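Local coordinates for protein potential RNA-dependent RNA polymerase (PDB 5I62) that catalyses RNA-templated synthesis of RNA from ribonucleoside triphosphates, probably serving both transcription and genome replication in a small double-stranded RNA virus, at residues N6-Y11 and P305-W310; E279-L284 and V291-R296; A343-T348 and M374-R379; L445-I450 and T473-G478. One frame throughout, in Å; residues are numbered along the deposited sequence.

Contact 1 (N6-Y11 and P305-W310)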
# COMPACT_ATOMS: atom_id res chain seq x y z
N ASN A 6 12.67 7.71 -32.65
CA ASN A 6 12.74 9.13 -32.32
C ASN A 6 11.43 9.65 -31.72
O ASN A 6 11.35 10.84 -31.41
CB ASN A 6 13.17 9.95 -33.54
CG ASN A 6 12.15 9.93 -34.67
OD1 ASN A 6 11.20 9.15 -34.66
ND2 ASN A 6 12.37 10.79 -35.67
N VAL A 7 10.42 8.80 -31.56
CA VAL A 7 9.30 9.15 -30.68
C VAL A 7 9.55 8.65 -29.26
O VAL A 7 9.34 9.38 -28.29
CB VAL A 7 7.96 8.62 -31.24
CG1 VAL A 7 6.83 8.87 -30.24
CG2 VAL A 7 7.64 9.30 -32.56
N TRP A 8 10.07 7.42 -29.15
CA TRP A 8 10.48 6.89 -27.86
C TRP A 8 11.44 7.84 -27.15
O TRP A 8 11.35 8.04 -25.93
CB TRP A 8 11.12 5.51 -28.05
CG TRP A 8 11.60 4.81 -26.81
CD1 TRP A 8 12.90 4.59 -26.45
CD2 TRP A 8 10.79 4.22 -25.78
NE1 TRP A 8 12.95 3.90 -25.25
CE2 TRP A 8 11.67 3.66 -24.82
CE3 TRP A 8 9.40 4.12 -25.57
CZ2 TRP A 8 11.21 3.01 -23.68
CZ3 TRP A 8 8.95 3.46 -24.43
CH2 TRP A 8 9.85 2.92 -23.50
N SER A 9 12.36 8.47 -27.90
CA SER A 9 13.31 9.36 -27.27
C SER A 9 12.70 10.71 -26.86
O SER A 9 13.41 11.53 -26.28
CB SER A 9 14.52 9.58 -28.20
OG SER A 9 14.13 10.09 -29.46
N LYS A 10 11.41 10.94 -27.12
CA LYS A 10 10.72 12.09 -26.56
C LYS A 10 10.07 11.78 -25.22
O LYS A 10 9.68 12.70 -24.49
CB LYS A 10 9.66 12.62 -27.53
CG LYS A 10 10.21 13.07 -28.86
CD LYS A 10 9.08 13.50 -29.78
CE LYS A 10 9.62 13.81 -31.19
NZ LYS A 10 10.82 14.69 -31.08
N TYR A 11 9.93 10.49 -24.89
CA TYR A 11 9.46 10.02 -23.60
C TYR A 11 10.61 9.72 -22.65
O TYR A 11 10.48 9.91 -21.44
CB TYR A 11 8.63 8.75 -23.77
CG TYR A 11 7.30 8.99 -24.46
CD1 TYR A 11 7.22 9.07 -25.83
CD2 TYR A 11 6.13 9.10 -23.71
CE1 TYR A 11 6.00 9.30 -26.46
CE2 TYR A 11 4.91 9.32 -24.33
CZ TYR A 11 4.85 9.41 -25.70
OH TYR A 11 3.64 9.63 -26.32
N PRO A 305 -0.13 7.94 -20.04
CA PRO A 305 0.23 6.78 -20.85
C PRO A 305 1.09 5.82 -20.05
O PRO A 305 1.68 6.18 -19.04
CB PRO A 305 1.01 7.39 -22.04
CG PRO A 305 0.51 8.83 -22.10
CD PRO A 305 0.32 9.21 -20.66
N LEU A 306 1.16 4.57 -20.52
CA LEU A 306 1.95 3.52 -19.89
C LEU A 306 2.98 2.96 -20.85
O LEU A 306 2.61 2.37 -21.87
CB LEU A 306 1.04 2.38 -19.41
CG LEU A 306 1.76 1.20 -18.76
CD1 LEU A 306 2.46 1.61 -17.44
CD2 LEU A 306 0.76 0.07 -18.52
N ALA A 307 4.26 3.08 -20.49
CA ALA A 307 5.35 2.45 -21.23
C ALA A 307 5.55 1.05 -20.64
O ALA A 307 6.06 0.91 -19.53
CB ALA A 307 6.63 3.28 -21.16
N TYR A 308 5.15 0.02 -21.37
CA TYR A 308 5.19 -1.34 -20.83
C TYR A 308 6.27 -2.21 -21.47
O TYR A 308 6.50 -3.33 -21.01
CB TYR A 308 3.82 -2.01 -20.97
CG TYR A 308 3.30 -2.08 -22.39
CD1 TYR A 308 3.56 -3.19 -23.19
CD2 TYR A 308 2.54 -1.05 -22.93
CE1 TYR A 308 3.09 -3.27 -24.49
CE2 TYR A 308 2.06 -1.11 -24.23
CZ TYR A 308 2.34 -2.23 -25.00
OH TYR A 308 1.87 -2.29 -26.29
N ASN A 309 6.94 -1.71 -22.50
CA ASN A 309 8.08 -2.38 -23.11
C ASN A 309 8.91 -1.32 -23.81
O ASN A 309 8.47 -0.19 -23.99
CB ASN A 309 7.63 -3.48 -24.08
CG ASN A 309 8.77 -4.44 -24.47
OD1 ASN A 309 9.87 -4.37 -23.94
ND2 ASN A 309 8.48 -5.33 -25.40
N TRP A 310 10.13 -1.69 -24.20
CA TRP A 310 10.96 -0.76 -24.96
C TRP A 310 10.25 -0.38 -26.25
O TRP A 310 9.95 -1.24 -27.08
CB TRP A 310 12.33 -1.37 -25.26
CG TRP A 310 13.24 -0.41 -25.93
CD1 TRP A 310 13.34 -0.17 -27.27
CD2 TRP A 310 14.17 0.46 -25.29
NE1 TRP A 310 14.29 0.79 -27.50
CE2 TRP A 310 14.83 1.19 -26.31
CE3 TRP A 310 14.53 0.67 -23.96
CZ2 TRP A 310 15.81 2.13 -26.03
CZ3 TRP A 310 15.52 1.61 -23.68
CH2 TRP A 310 16.14 2.33 -24.72
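W8, on the short N-terminal helix 5-11, sets the edge of its indole against the face of W310 in a T-shaped (edge-to-face) pair. This joins the start of the chain to the tight beta-hairpin of strands 306-309 and 312-314, part of the mixed sheet that, by its place in the chain, probably belongs to the fingers. The aromatic contact dominates. NE1 of W8 stands 3.3 Å above the W310 ring plane, over its centre, and comes within 3.5 Å of CZ2 of W310. The planes are inclined at 50°, well short of perpendicular, and the five-membered ring of W8 lies 4.3 Å by centroid from the six-membered ring of W310. CG of W8 is trans to its backbone N (chi1 -180°), which carries the indole off the helix toward the strand, while W310 presents one ring face to NE1 of W8.

Apolar contacts extend the patch along the strand. The far end of the W8 indole reaches A307, CH2 lying 4.0 Å from CB, and L19, I14 and I313 add further cover. W310 also packs on L19 and forms a cation-pi pair with R20, so helix 17-28 shares in holding the two tryptophans.

Polar groups take a lesser part, and no hydrogen bond links the two segments. The carbonyl O of N309 lies 3.4 Å from CH2 of W8, oblique to the indole. Within the hairpin, the N309 side chain turns back on the main chain: OD1 accepts from W310 N at 2.7 Å, the donor standing 47° out of the carbonyl plane.

Contact 2 (E279-L284 and V291-R296)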
# COMPACT_ATOMS: atom_id res chain seq x y z
N GLU A 279 -13.97 16.48 -5.82
CA GLU A 279 -14.84 17.35 -5.05
C GLU A 279 -14.34 17.51 -3.61
O GLU A 279 -14.37 18.61 -3.05
CB GLU A 279 -16.28 16.82 -5.06
CG GLU A 279 -17.24 17.81 -4.42
CD GLU A 279 -18.70 17.40 -4.51
OE1 GLU A 279 -19.05 16.55 -5.36
OE2 GLU A 279 -19.51 17.94 -3.72
N LEU A 280 -13.91 16.41 -2.99
CA LEU A 280 -13.37 16.49 -1.63
C LEU A 280 -12.11 17.34 -1.60
O LEU A 280 -11.91 18.14 -0.68
CB LEU A 280 -13.09 15.09 -1.10
CG LEU A 280 -14.32 14.19 -1.00
CD1 LEU A 280 -13.89 12.78 -0.59
CD2 LEU A 280 -15.30 14.77 0.01
N LEU A 281 -11.21 17.12 -2.57
CA LEU A 281 -9.99 17.91 -2.64
C LEU A 281 -10.29 19.39 -2.85
O LEU A 281 -9.64 20.26 -2.25
CB LEU A 281 -9.09 17.39 -3.76
CG LEU A 281 -8.47 16.04 -3.45
CD1 LEU A 281 -7.67 15.54 -4.65
CD2 LEU A 281 -7.59 16.19 -2.23
N ALA A 282 -11.28 19.70 -3.69
CA ALA A 282 -11.63 21.10 -3.92
C ALA A 282 -12.15 21.74 -2.64
O ALA A 282 -11.91 22.93 -2.38
CB ALA A 282 -12.64 21.22 -5.05
N ASP A 283 -12.87 20.97 -1.81
CA ASP A 283 -13.30 21.48 -0.51
C ASP A 283 -12.11 21.76 0.40
O ASP A 283 -12.06 22.79 1.08
CB ASP A 283 -14.24 20.47 0.16
CG ASP A 283 -14.89 21.03 1.42
OD1 ASP A 283 -15.78 21.89 1.30
OD2 ASP A 283 -14.49 20.63 2.54
N LEU A 284 -11.15 20.84 0.44
CA LEU A 284 -10.00 20.96 1.34
C LEU A 284 -9.04 22.07 0.92
O LEU A 284 -8.35 22.64 1.77
CB LEU A 284 -9.25 19.63 1.40
CG LEU A 284 -9.94 18.48 2.15
CD1 LEU A 284 -9.29 17.14 1.83
CD2 LEU A 284 -9.86 18.74 3.63
N VAL A 291 -7.03 25.74 -7.83
CA VAL A 291 -7.96 25.60 -8.96
C VAL A 291 -7.24 25.03 -10.17
O VAL A 291 -7.74 24.12 -10.85
CB VAL A 291 -8.62 26.95 -9.29
CG1 VAL A 291 -9.56 26.80 -10.49
CG2 VAL A 291 -9.37 27.51 -8.09
N ASP A 292 -6.03 25.53 -10.45
CA ASP A 292 -5.26 25.06 -11.60
C ASP A 292 -4.81 23.62 -11.42
O ASP A 292 -4.85 22.83 -12.37
CB ASP A 292 -4.06 25.96 -11.82
CG ASP A 292 -4.39 27.16 -12.66
OD1 ASP A 292 -5.24 27.02 -13.56
OD2 ASP A 292 -3.84 28.24 -12.39
N TRP A 293 -4.31 23.29 -10.23
CA TRP A 293 -3.90 21.93 -9.92
C TRP A 293 -5.04 20.93 -10.15
O TRP A 293 -4.82 19.84 -10.68
CB TRP A 293 -3.42 21.87 -8.47
CG TRP A 293 -2.85 20.55 -8.05
CD1 TRP A 293 -1.53 20.18 -8.07
CD2 TRP A 293 -3.58 19.42 -7.54
NE1 TRP A 293 -1.40 18.89 -7.61
CE2 TRP A 293 -2.64 18.40 -7.28
CE3 TRP A 293 -4.94 19.18 -7.27
CZ2 TRP A 293 -3.01 17.16 -6.76
CZ3 TRP A 293 -5.31 17.94 -6.77
CH2 TRP A 293 -4.34 16.95 -6.51
N LEU A 294 -6.26 21.29 -9.74
CA LEU A 294 -7.39 20.37 -9.87
C LEU A 294 -7.74 20.12 -11.34
O LEU A 294 -8.18 19.02 -11.69
CB LEU A 294 -8.59 20.92 -9.11
CG LEU A 294 -8.48 20.81 -7.59
CD1 LEU A 294 -9.43 21.80 -6.90
CD2 LEU A 294 -8.80 19.37 -7.15
N GLU A 295 -7.55 21.12 -12.20
CA GLU A 295 -7.88 20.96 -13.61
C GLU A 295 -6.74 20.31 -14.38
O GLU A 295 -6.99 19.58 -15.34
CB GLU A 295 -8.24 22.30 -14.23
CG GLU A 295 -9.52 22.92 -13.65
CD GLU A 295 -10.73 22.01 -13.82
OE1 GLU A 295 -10.90 21.43 -14.92
OE2 GLU A 295 -11.48 21.85 -12.84
N ARG A 296 -5.48 20.58 -14.01
CA ARG A 296 -4.32 20.19 -14.80
C ARG A 296 -3.62 18.93 -14.30
O ARG A 296 -3.21 18.11 -15.11
CB ARG A 296 -3.27 21.30 -14.83
CG ARG A 296 -3.48 22.38 -15.84
CD ARG A 296 -2.60 23.58 -15.46
NE ARG A 296 -1.34 23.62 -16.18
CZ ARG A 296 -1.22 23.97 -17.45
NH1 ARG A 296 -2.31 24.30 -18.16
NH2 ARG A 296 -0.04 24.00 -18.03
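L281 and L294 meet between the two arms of an antiparallel helical hairpin formed by helices 271-284 and 288-296. The two short segments run at 166° to each other, with axes 10.6 Å apart at closest approach, and the contact between them is entirely apolar.

The inner side is the more extensive and the more deeply buried. CB of L281 meets CD2 of L294 at 3.9 Å, while the tip of L281 goes to a different partner: its CD1 comes in at the edge of the W293 indole, near the ring plane and 4.0 Å from CZ3. W293 has CG trans to its backbone N (chi1 -175°), turning the ring toward helix 208-228. Its polar end is fixed there, NE1 donating to R213 O, and the ring makes an edge-to-face pair with Y218 of the same helix. F298 and L333 also pack on L281, so this side merges with the protein interior.

The outer side is thinner, a single methyl contact. A282 is exposed, and L294 turns its second branch against it. Near the surface the two helices are also bridged by a salt bridge between E295 and K278. L294 thus straddles the two sides, and its CD1 sits 3.8 Å from CB of A282.

Contact 3 (A343-T348 and M374-R379); sequences AISHHT and MQSYSR
At the C-terminal end of helix 327-345, which by its place in the sequence probably carries polymerase motif B, S345 receives a hydrogen bond from R379, next to helix 370-378. NH2 of R379 donates to S345 OG at 2.9 Å, with an N-H...O angle of 148°, and the serine oxygen lies at the guanidinium edge, only 4° out of its plane. That oxygen has a second bond, to E341 O one turn earlier in its own helix.

The arginine is held in place by its own segment. With CG lodged between backbone N and carbonyl carbon (chi1 63°) and the chain extended onward to NE, it doubles back along S376 and grips it side-on: NE donates to S376 O at 2.9 Å, and NH2 to S376 OG. The latter oxygen is tilted from the guanidinium plane. NH2 therefore spans two serine hydroxyl oxygens, one from each helix, and E341 OE1 adds a long, weak ion pair.

Just past S345 the chain turns at H347, which has positive phi: T348 N bonds to A343 O, and H347 N to I344 O. Such pairing is that of a Schellman motif, here closing a helix that, if it carries motif B, belongs to the polymerase palm.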
# COMPACT_ATOMS: atom_id res chain seq x y z
N ALA A 343 -24.24 3.81 5.39
CA ALA A 343 -25.05 4.10 6.58
C ALA A 343 -26.26 4.95 6.21
O ALA A 343 -27.40 4.64 6.59
CB ALA A 343 -24.20 4.80 7.64
N ILE A 344 -26.02 6.02 5.46
CA ILE A 344 -27.07 6.95 5.07
C ILE A 344 -28.12 6.26 4.21
O ILE A 344 -29.32 6.51 4.36
CB ILE A 344 -26.44 8.16 4.35
CG1 ILE A 344 -25.61 9.00 5.33
CG2 ILE A 344 -27.52 9.00 3.66
CD1 ILE A 344 -24.67 10.00 4.64
N SER A 345 -27.68 5.38 3.31
CA SER A 345 -28.63 4.61 2.51
C SER A 345 -29.53 3.73 3.37
O SER A 345 -30.62 3.36 2.92
CB SER A 345 -27.90 3.76 1.48
OG SER A 345 -27.28 4.58 0.49
N HIS A 346 -29.11 3.38 4.59
CA HIS A 346 -29.94 2.60 5.49
C HIS A 346 -30.47 3.43 6.65
O HIS A 346 -30.75 2.90 7.73
CB HIS A 346 -29.19 1.35 5.95
CG HIS A 346 -28.96 0.37 4.84
ND1 HIS A 346 -29.89 -0.58 4.48
CD2 HIS A 346 -27.93 0.23 3.97
CE1 HIS A 346 -29.44 -1.27 3.45
NE2 HIS A 346 -28.25 -0.80 3.13
N HIS A 347 -30.62 4.73 6.41
CA HIS A 347 -31.33 5.66 7.30
C HIS A 347 -30.67 5.79 8.66
O HIS A 347 -31.35 5.98 9.66
CB HIS A 347 -32.81 5.26 7.43
CG HIS A 347 -33.48 5.09 6.10
ND1 HIS A 347 -33.60 3.86 5.49
CD2 HIS A 347 -33.96 6.00 5.23
CE1 HIS A 347 -34.18 4.02 4.31
NE2 HIS A 347 -34.40 5.31 4.12
N THR A 348 -29.35 5.72 8.71
CA THR A 348 -28.65 5.89 9.97
C THR A 348 -27.33 6.61 9.69
O THR A 348 -27.14 7.22 8.63
CB THR A 348 -28.49 4.53 10.70
OG1 THR A 348 -27.94 4.75 12.00
CG2 THR A 348 -27.56 3.59 9.92
N MET A 374 -21.87 -4.36 0.62
CA MET A 374 -21.42 -4.75 -0.71
C MET A 374 -22.30 -4.14 -1.80
O MET A 374 -21.80 -3.62 -2.80
CB MET A 374 -21.40 -6.27 -0.82
CG MET A 374 -20.33 -6.79 -1.77
SD MET A 374 -20.65 -8.46 -2.37
CE MET A 374 -22.26 -8.20 -3.11
N GLN A 375 -23.62 -4.21 -1.61
CA GLN A 375 -24.55 -3.61 -2.58
C GLN A 375 -24.35 -2.11 -2.68
O GLN A 375 -24.40 -1.54 -3.78
CB GLN A 375 -26.00 -3.92 -2.18
CG GLN A 375 -26.51 -5.29 -2.63
CD GLN A 375 -27.85 -5.65 -1.99
OE1 GLN A 375 -28.70 -4.78 -1.74
NE2 GLN A 375 -28.05 -6.95 -1.73
N SER A 376 -24.16 -1.44 -1.54
CA SER A 376 -24.04 0.02 -1.55
C SER A 376 -22.75 0.46 -2.23
O SER A 376 -22.73 1.49 -2.91
CB SER A 376 -24.11 0.57 -0.12
OG SER A 376 -24.07 1.99 -0.12
N TYR A 377 -21.66 -0.28 -2.02
CA TYR A 377 -20.38 0.06 -2.64
C TYR A 377 -20.37 -0.30 -4.13
O TYR A 377 -19.93 0.50 -4.97
CB TYR A 377 -19.24 -0.68 -1.95
CG TYR A 377 -18.84 -0.29 -0.55
CD1 TYR A 377 -19.61 0.57 0.23
CD2 TYR A 377 -17.68 -0.81 0.00
CE1 TYR A 377 -19.22 0.89 1.53
CE2 TYR A 377 -17.28 -0.50 1.28
CZ TYR A 377 -18.05 0.36 2.04
OH TYR A 377 -17.62 0.65 3.32
N SER A 378 -20.80 -1.52 -4.47
CA SER A 378 -20.56 -2.08 -5.79
C SER A 378 -21.31 -1.33 -6.89
O SER A 378 -20.87 -1.32 -8.04
CB SER A 378 -20.95 -3.55 -5.82
OG SER A 378 -20.09 -4.30 -4.98
N ARG A 379 -22.44 -0.70 -6.55
CA ARG A 379 -23.21 0.03 -7.55
C ARG A 379 -22.42 1.16 -8.19
O ARG A 379 -22.81 1.67 -9.24
CB ARG A 379 -24.49 0.58 -6.92
CG ARG A 379 -24.20 1.58 -5.82
CD ARG A 379 -25.48 2.04 -5.15
NE ARG A 379 -25.27 2.51 -3.79
CZ ARG A 379 -26.21 3.10 -3.05
NH1 ARG A 379 -27.42 3.29 -3.58
NH2 ARG A 379 -25.95 3.49 -1.80

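Contact 4 (L445-I450 and T473-G478)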
# COMPACT_ATOMS: atom_id res chain seq x y z
N LEU A 445 18.39 -6.59 9.29
CA LEU A 445 17.46 -5.48 9.39
C LEU A 445 16.10 -5.86 8.82
O LEU A 445 15.06 -5.50 9.38
CB LEU A 445 18.02 -4.24 8.69
CG LEU A 445 19.21 -3.61 9.41
CD1 LEU A 445 19.84 -2.57 8.54
CD2 LEU A 445 18.76 -2.98 10.72
N ARG A 446 16.08 -6.58 7.69
CA ARG A 446 14.81 -7.03 7.13
C ARG A 446 14.10 -7.98 8.09
O ARG A 446 12.90 -7.82 8.34
CB ARG A 446 15.03 -7.69 5.77
CG ARG A 446 13.74 -8.19 5.09
CD ARG A 446 14.04 -8.83 3.72
NE ARG A 446 12.84 -9.43 3.15
CZ ARG A 446 12.42 -10.67 3.38
NH1 ARG A 446 13.12 -11.46 4.18
NH2 ARG A 446 11.30 -11.11 2.84
N TYR A 447 14.83 -8.96 8.65
CA TYR A 447 14.24 -9.87 9.64
C TYR A 447 13.55 -9.09 10.76
O TYR A 447 12.43 -9.43 11.17
CB TYR A 447 15.30 -10.77 10.27
CG TYR A 447 15.89 -11.86 9.41
CD1 TYR A 447 15.27 -12.31 8.26
CD2 TYR A 447 17.10 -12.44 9.79
CE1 TYR A 447 15.83 -13.33 7.50
CE2 TYR A 447 17.67 -13.45 9.05
CZ TYR A 447 17.04 -13.89 7.91
OH TYR A 447 17.63 -14.89 7.17
N LEU A 448 14.24 -8.09 11.32
CA LEU A 448 13.69 -7.35 12.46
C LEU A 448 12.42 -6.60 12.06
O LEU A 448 11.46 -6.56 12.83
CB LEU A 448 14.72 -6.37 13.01
CG LEU A 448 16.01 -7.01 13.53
CD1 LEU A 448 16.99 -5.93 14.01
CD2 LEU A 448 15.71 -7.99 14.64
N SER A 449 12.43 -5.98 10.89
CA SER A 449 11.24 -5.25 10.45
C SER A 449 10.05 -6.18 10.28
O SER A 449 8.91 -5.77 10.54
CB SER A 449 11.54 -4.49 9.17
OG SER A 449 11.71 -5.39 8.09
N ILE A 450 10.28 -7.43 9.87
CA ILE A 450 9.18 -8.39 9.77
C ILE A 450 8.71 -8.79 11.16
O ILE A 450 7.52 -8.75 11.47
CB ILE A 450 9.60 -9.62 8.95
CG1 ILE A 450 9.84 -9.25 7.49
CG2 ILE A 450 8.55 -10.73 9.07
CD1 ILE A 450 10.66 -10.29 6.71
N THR A 473 23.36 -15.40 12.70
CA THR A 473 23.69 -14.20 13.47
C THR A 473 22.70 -13.91 14.59
O THR A 473 22.84 -12.87 15.23
CB THR A 473 23.76 -12.98 12.55
OG1 THR A 473 22.44 -12.45 12.37
CG2 THR A 473 24.33 -13.34 11.21
N ARG A 474 21.71 -14.77 14.80
CA ARG A 474 20.76 -14.66 15.91
C ARG A 474 20.11 -13.28 15.97
O ARG A 474 20.01 -12.66 17.04
CB ARG A 474 21.45 -15.01 17.23
CG ARG A 474 21.93 -16.45 17.29
CD ARG A 474 23.09 -16.61 18.24
NE ARG A 474 22.66 -16.42 19.62
CZ ARG A 474 23.23 -15.59 20.48
NH1 ARG A 474 24.28 -14.86 20.12
NH2 ARG A 474 22.75 -15.49 21.72
N LEU A 475 19.64 -12.81 14.81
CA LEU A 475 18.90 -11.56 14.70
C LEU A 475 19.71 -10.36 15.20
O LEU A 475 19.17 -9.42 15.76
CB LEU A 475 17.56 -11.64 15.45
CG LEU A 475 16.65 -12.77 14.97
CD1 LEU A 475 15.31 -12.79 15.71
CD2 LEU A 475 16.43 -12.68 13.46
N GLY A 476 21.03 -10.40 15.01
CA GLY A 476 21.89 -9.30 15.40
C GLY A 476 22.59 -9.49 16.72
O GLY A 476 23.57 -8.78 17.00
N LEU A 477 22.13 -10.43 17.55
CA LEU A 477 22.85 -10.76 18.78
C LEU A 477 24.27 -11.23 18.48
O LEU A 477 25.16 -11.07 19.31
CB LEU A 477 22.10 -11.84 19.56
CG LEU A 477 20.86 -11.38 20.32
CD1 LEU A 477 20.01 -12.59 20.71
CD2 LEU A 477 21.25 -10.58 21.56
N GLY A 478 24.49 -11.81 17.30
CA GLY A 478 25.79 -12.27 16.87
C GLY A 478 26.57 -11.29 16.02
O GLY A 478 27.59 -11.68 15.44
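L475 projects from an irregular loop into the side of helix 441-451, where Y447 and L448 receive it. The contact lies in the mainly helical C-terminal part of the chain, consistent with the thumb of a right-hand polymerase. Starting from the backbone, CB of L475 touches CD2 of L448 at 4.2 Å, a loose apolar approach with the two side chains set at a slant. The same L448 methyl also lies 3.9 Å from O of L475, so it rests against the loop's main chain as well. CG, trans to the carbonyl carbon (chi1 -58°), serves as the branch point from which CD2 is sent toward Y447. This methyl meets CD2 of the tyrosine at 3.7 Å and its CB at 3.9 Å, lodging at the root of the aromatic side chain, and the two side chains run roughly at right angles. Around the leucine, L464, C467 and I468 of helix 460-469 and L530 of helix 525-532 complete a buried pocket, so the side chain knits three helices together.

The loop backbone turns sharply here. R474 and L475 both have left-handed helical backbone angles, and G476 continues the positive phi at 99°. D471 OD2 steadies the bend by accepting from L475 N. Y447 is covered in turn by P37 and by L426 of helix 419-427. Within the loop, T473 O accepts two backbone bonds from opposite faces of its carbonyl plane, one from G476 N at 3.1 Å and the other from G478 N at 2.9 Å.

The four contacts lie around the periphery, each centred 24 to 27 Å from the centre of the chain, and none touches another. Helix 288-296 of contact 2 leads on to strand 306-309 of contact 1; the two centres are 29 Å apart and the nearest atoms about 11 Å. Contacts 2 and 3, 26 Å between centres, are connected by helix 327-345, which packs on L281 and carries S345 near its end. The catalytic centre is expected on the antiparallel palm sheet: helix 271-284 of contact 2 follows its strand 257-261, and helix 327-345 precedes strand 355-357. Contact 4 lies across the chain's centre from contacts 2 and 3, 45 and 46 Å away.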